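Local coordinates for uncharacterized conserved protein (Sinorhizobium meliloti, PDB 4EZB), which is of unknown function but is probably an oxidoreductase related to nicotinamide-dependent dehydrogenases, at residues 239-250 with 296-306. Numbering follows the deposited sequence.
Sequences RDVADYYLSRTF and LSVNDGYRGFV
Arg239 lays its extended aliphatic chain against the phenol end of Tyr302, CG lying 3.7 Å from Tyr302 CE1, and its NE gives Tyr302 OH a weak, bent hydrogen bond. Glu223 of helix 222-232 takes both a salt bridge from Arg239 NH2 and a hydrogen bond with Tyr302 OH, tying the two polar ends together. One turn on, Asp243 OD1 accepts from Tyr302 N at 2.8 Å, nearly along the carboxylate's C-O axis, with an N-H...O angle of 159°. The short side chain suits this close approach to Gly301, where a CB would clash with OD1. A water bridges Asp243 OD2 to Arg303 NH1; a second, on OD1, reaches Arg303 only through weak bonds. Helices 238-268 and 301-312 pack in the all-helical part of the chain, apart from its Rossmann-like sheet, their local axes 8.3 Å apart and crossing at 51°. Between them the branched, apolar Leu246 is buried, its CB 3.7 Å from Phe305 CD2, while Leu246 CD2 touches Tyr302 and Val306. Small Ser247 lets Val298 O come within 3.3 Å of its CB. Phe250 CB packs on Phe305; with CG anti to the backbone N (chi1 176°), its ring reaches Leu296 and Val298, and an alanine here would probably leave a gap beside those two.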
loop_
_atom_site.group_PDB
_atom_site.type_symbol
_atom_site.label_atom_id
_atom_site.label_comp_id
_atom_site.label_asym_id
_atom_site.label_seq_id
_atom_site.Cartn_x
_atom_site.Cartn_y
_atom_site.Cartn_z
ATOM N N ARG A 239 -13.346 6.024 -2.870
ATOM C CA ARG A 239 -14.411 5.676 -1.944
ATOM C C ARG A 239 -14.999 4.307 -2.315
ATOM O O ARG A 239 -15.198 3.468 -1.436
ATOM C CB ARG A 239 -15.456 6.800 -1.858
ATOM C CG ARG A 239 -14.911 8.006 -1.084
ATOM C CD ARG A 239 -15.812 9.219 -1.216
ATOM N NE ARG A 239 -15.424 10.310 -0.323
ATOM C CZ ARG A 239 -14.490 11.219 -0.596
ATOM N NH1 ARG A 239 -13.799 11.169 -1.728
ATOM N NH2 ARG A 239 -14.221 12.170 0.286
ATOM N N ASP A 240 -15.222 4.073 -3.612
ATOM C CA ASP A 240 -15.546 2.735 -4.125
ATOM C C ASP A 240 -14.467 1.731 -3.754
ATOM O O ASP A 240 -14.771 0.620 -3.346
ATOM C CB ASP A 240 -15.698 2.741 -5.640
ATOM C CG ASP A 240 -16.898 3.539 -6.111
ATOM O OD1 ASP A 240 -17.798 3.873 -5.304
ATOM O OD2 ASP A 240 -16.938 3.834 -7.320
ATOM N N VAL A 241 -13.203 2.109 -3.876
ATOM C CA VAL A 241 -12.132 1.196 -3.460
ATOM C C VAL A 241 -12.195 0.834 -1.983
ATOM O O VAL A 241 -11.990 -0.331 -1.604
ATOM C CB VAL A 241 -10.730 1.741 -3.840
ATOM C CG1 VAL A 241 -9.614 0.878 -3.228
ATOM C CG2 VAL A 241 -10.602 1.819 -5.360
ATOM N N ALA A 242 -12.450 1.828 -1.146
ATOM C CA ALA A 242 -12.499 1.611 0.312
ATOM C C ALA A 242 -13.744 0.841 0.721
ATOM O O ALA A 242 -13.675 0.005 1.605
ATOM C CB ALA A 242 -12.418 2.936 1.070
ATOM N N ASP A 243 -14.878 1.149 0.084
ATOM C CA ASP A 243 -16.111 0.388 0.254
ATOM C C ASP A 243 -15.809 -1.076 -0.053
ATOM O O ASP A 243 -15.952 -1.941 0.814
ATOM C CB ASP A 243 -17.206 0.903 -0.692
ATOM C CG ASP A 243 -17.914 2.145 -0.157
ATOM O OD1 ASP A 243 -17.814 2.412 1.062
ATOM O OD2 ASP A 243 -18.575 2.850 -0.965
ATOM N N TYR A 244 -15.331 -1.325 -1.274
ATOM C CA TYR A 244 -15.108 -2.677 -1.753
ATOM C C TYR A 244 -14.140 -3.487 -0.897
ATOM O O TYR A 244 -14.457 -4.615 -0.521
ATOM C CB TYR A 244 -14.650 -2.683 -3.222
ATOM C CG TYR A 244 -14.486 -4.082 -3.792
ATOM C CD1 TYR A 244 -13.305 -4.812 -3.581
ATOM C CD2 TYR A 244 -15.523 -4.697 -4.505
ATOM C CE1 TYR A 244 -13.153 -6.099 -4.084
ATOM C CE2 TYR A 244 -15.374 -5.983 -5.021
ATOM C CZ TYR A 244 -14.187 -6.678 -4.804
ATOM O OH TYR A 244 -14.024 -7.958 -5.293
ATOM N N TYR A 245 -12.954 -2.939 -0.631
ATOM C CA TYR A 245 -11.880 -3.691 0.050
ATOM C C TYR A 245 -12.022 -3.831 1.566
ATOM O O TYR A 245 -11.544 -4.813 2.158
ATOM C CB TYR A 245 -10.495 -3.144 -0.343
ATOM C CG TYR A 245 -10.128 -3.671 -1.714
ATOM C CD1 TYR A 245 -9.626 -4.971 -1.863
ATOM C CD2 TYR A 245 -10.362 -2.922 -2.855
ATOM C CE1 TYR A 245 -9.332 -5.489 -3.109
ATOM C CE2 TYR A 245 -10.081 -3.434 -4.115
ATOM C CZ TYR A 245 -9.563 -4.715 -4.244
ATOM O OH TYR A 245 -9.284 -5.234 -5.497
ATOM N N LEU A 246 -12.634 -2.841 2.206
ATOM C CA LEU A 246 -12.934 -2.958 3.609
ATOM C C LEU A 246 -14.046 -3.999 3.811
ATOM O O LEU A 246 -14.035 -4.715 4.803
ATOM C CB LEU A 246 -13.341 -1.596 4.181
ATOM C CG LEU A 246 -12.327 -0.727 4.948
ATOM C CD1 LEU A 246 -10.869 -1.033 4.665
ATOM C CD2 LEU A 246 -12.611 0.749 4.718
ATOM N N SER A 247 -14.988 -4.115 2.871
ATOM C CA SER A 247 -16.028 -5.144 3.005
ATOM C C SER A 247 -15.433 -6.536 2.799
ATOM O O SER A 247 -15.890 -7.511 3.393
ATOM C CB SER A 247 -17.187 -4.897 2.056
ATOM O OG SER A 247 -16.820 -5.301 0.768
ATOM N N ARG A 248 -14.386 -6.607 1.986
ATOM C CA ARG A 248 -13.583 -7.802 1.852
ATOM C C ARG A 248 -12.883 -8.172 3.176
ATOM O O ARG A 248 -12.844 -9.349 3.550
ATOM C CB ARG A 248 -12.549 -7.595 0.733
ATOM C CG ARG A 248 -12.585 -8.647 -0.357
ATOM C CD ARG A 248 -13.842 -8.609 -1.223
ATOM N NE ARG A 248 -14.210 -9.972 -1.622
ATOM C CZ ARG A 248 -13.634 -10.667 -2.606
ATOM N NH1 ARG A 248 -12.658 -10.132 -3.340
ATOM N NH2 ARG A 248 -14.042 -11.906 -2.864
ATOM N N THR A 249 -12.314 -7.181 3.867
ATOM C CA THR A 249 -11.731 -7.401 5.208
ATOM C C THR A 249 -12.800 -7.877 6.201
ATOM O O THR A 249 -12.543 -8.772 7.012
ATOM C CB THR A 249 -11.077 -6.135 5.794
ATOM O OG1 THR A 249 -10.281 -5.492 4.795
ATOM C CG2 THR A 249 -10.189 -6.473 7.012
ATOM N N PHE A 250 -13.991 -7.283 6.132
ATOM C CA PHE A 250 -15.093 -7.670 7.007
ATOM C C PHE A 250 -15.442 -9.153 6.797
ATOM O O PHE A 250 -15.316 -9.967 7.716
ATOM C CB PHE A 250 -16.326 -6.770 6.771
ATOM C CG PHE A 250 -17.544 -7.160 7.578
ATOM C CD1 PHE A 250 -17.481 -7.279 8.967
ATOM C CD2 PHE A 250 -18.762 -7.384 6.952
ATOM C CE1 PHE A 250 -18.596 -7.634 9.710
ATOM C CE2 PHE A 250 -19.885 -7.742 7.693
ATOM C CZ PHE A 250 -19.800 -7.864 9.071
ATOM N N LEU A 296 -22.134 -4.797 12.063
ATOM C CA LEU A 296 -21.807 -4.343 10.712
ATOM C C LEU A 296 -22.333 -5.327 9.692
ATOM O O LEU A 296 -22.540 -6.495 10.011
ATOM C CB LEU A 296 -20.293 -4.264 10.541
ATOM C CG LEU A 296 -19.552 -3.175 11.311
ATOM C CD1 LEU A 296 -18.052 -3.436 11.232
ATOM C CD2 LEU A 296 -19.918 -1.809 10.737
ATOM N N SER A 297 -22.508 -4.851 8.462
ATOM C CA SER A 297 -22.951 -5.657 7.324
ATOM C C SER A 297 -21.981 -5.428 6.148
ATOM O O SER A 297 -21.444 -4.320 6.012
ATOM C CB SER A 297 -24.383 -5.244 6.958
ATOM O OG SER A 297 -24.719 -5.572 5.621
ATOM N N VAL A 298 -21.756 -6.448 5.306
ATOM C CA VAL A 298 -20.831 -6.323 4.150
ATOM C C VAL A 298 -21.244 -5.167 3.226
ATOM O O VAL A 298 -20.442 -4.638 2.454
ATOM C CB VAL A 298 -20.696 -7.635 3.324
ATOM C CG1 VAL A 298 -20.340 -8.820 4.215
ATOM C CG2 VAL A 298 -21.967 -7.936 2.543
ATOM N N ASN A 299 -22.508 -4.786 3.352
ATOM C CA ASN A 299 -23.139 -3.742 2.578
ATOM C C ASN A 299 -22.863 -2.324 3.112
ATOM O O ASN A 299 -23.231 -1.338 2.469
ATOM C CB ASN A 299 -24.652 -4.006 2.598
ATOM C CG ASN A 299 -25.371 -3.397 1.418
ATOM O OD1 ASN A 299 -24.741 -3.000 0.435
ATOM N ND2 ASN A 299 -26.701 -3.327 1.502
ATOM N N ASP A 300 -22.208 -2.224 4.270
ATOM C CA ASP A 300 -22.162 -0.968 5.045
ATOM C C ASP A 300 -21.218 0.160 4.577
ATOM O O ASP A 300 -21.387 1.328 4.990
ATOM C CB ASP A 300 -21.911 -1.265 6.530
ATOM C CG ASP A 300 -23.180 -1.637 7.272
ATOM O OD1 ASP A 300 -24.254 -1.117 6.914
ATOM O OD2 ASP A 300 -23.105 -2.446 8.221
ATOM N N GLY A 301 -20.236 -0.176 3.739
ATOM C CA GLY A 301 -19.280 0.814 3.225
ATOM C C GLY A 301 -18.282 1.313 4.259
ATOM O O GLY A 301 -18.369 0.951 5.447
ATOM N N TYR A 302 -17.342 2.157 3.814
ATOM C CA TYR A 302 -16.336 2.751 4.711
ATOM C C TYR A 302 -16.978 3.678 5.755
ATOM O O TYR A 302 -16.592 3.645 6.933
ATOM C CB TYR A 302 -15.219 3.483 3.924
ATOM C CG TYR A 302 -15.620 4.847 3.397
ATOM C CD1 TYR A 302 -16.179 4.987 2.136
ATOM C CD2 TYR A 302 -15.455 5.993 4.181
ATOM C CE1 TYR A 302 -16.550 6.226 1.658
ATOM C CE2 TYR A 302 -15.829 7.237 3.717
ATOM C CZ TYR A 302 -16.375 7.353 2.454
ATOM O OH TYR A 302 -16.746 8.600 1.981
ATOM N N ARG A 303 -17.975 4.467 5.346
ATOM C CA ARG A 303 -18.727 5.288 6.295
ATOM C C ARG A 303 -19.179 4.441 7.480
ATOM O O ARG A 303 -19.140 4.907 8.606
ATOM C CB ARG A 303 -19.914 5.983 5.633
ATOM C CG ARG A 303 -19.487 7.094 4.690
ATOM C CD ARG A 303 -20.659 7.578 3.846
ATOM N NE ARG A 303 -20.290 8.659 2.922
ATOM C CZ ARG A 303 -19.870 8.493 1.659
ATOM N NH1 ARG A 303 -19.745 7.271 1.127
ATOM N NH2 ARG A 303 -19.557 9.559 0.922
ATOM N N GLY A 304 -19.547 3.184 7.219
ATOM C CA GLY A 304 -19.870 2.207 8.264
ATOM C C GLY A 304 -18.674 1.593 8.972
ATOM O O GLY A 304 -18.603 1.649 10.195
ATOM N N PHE A 305 -17.720 1.020 8.223
ATOM C CA PHE A 305 -16.586 0.288 8.844
ATOM C C PHE A 305 -15.580 1.158 9.623
ATOM O O PHE A 305 -15.046 0.751 10.681
ATOM C CB PHE A 305 -15.796 -0.529 7.796
ATOM C CG PHE A 305 -16.641 -1.453 6.953
ATOM C CD1 PHE A 305 -17.312 -2.528 7.518
ATOM C CD2 PHE A 305 -16.739 -1.258 5.581
ATOM C CE1 PHE A 305 -18.085 -3.377 6.731
ATOM C CE2 PHE A 305 -17.512 -2.092 4.789
ATOM C CZ PHE A 305 -18.191 -3.153 5.366
ATOM N N VAL A 306 -15.283 2.328 9.059
ATOM C CA VAL A 306 -14.172 3.137 9.532
ATOM C C VAL A 306 -14.370 3.578 10.985
ATOM O O VAL A 306 -13.440 3.451 11.792
ATOM C CB VAL A 306 -13.818 4.289 8.545
ATOM C CG1 VAL A 306 -12.813 5.255 9.154
ATOM C CG2 VAL A 306 -13.213 3.719 7.274
HETATM O O HOH W 1 -19.479 4.137 2.377
HETATM O O HOH W 2 -18.963 5.588 -1.259
#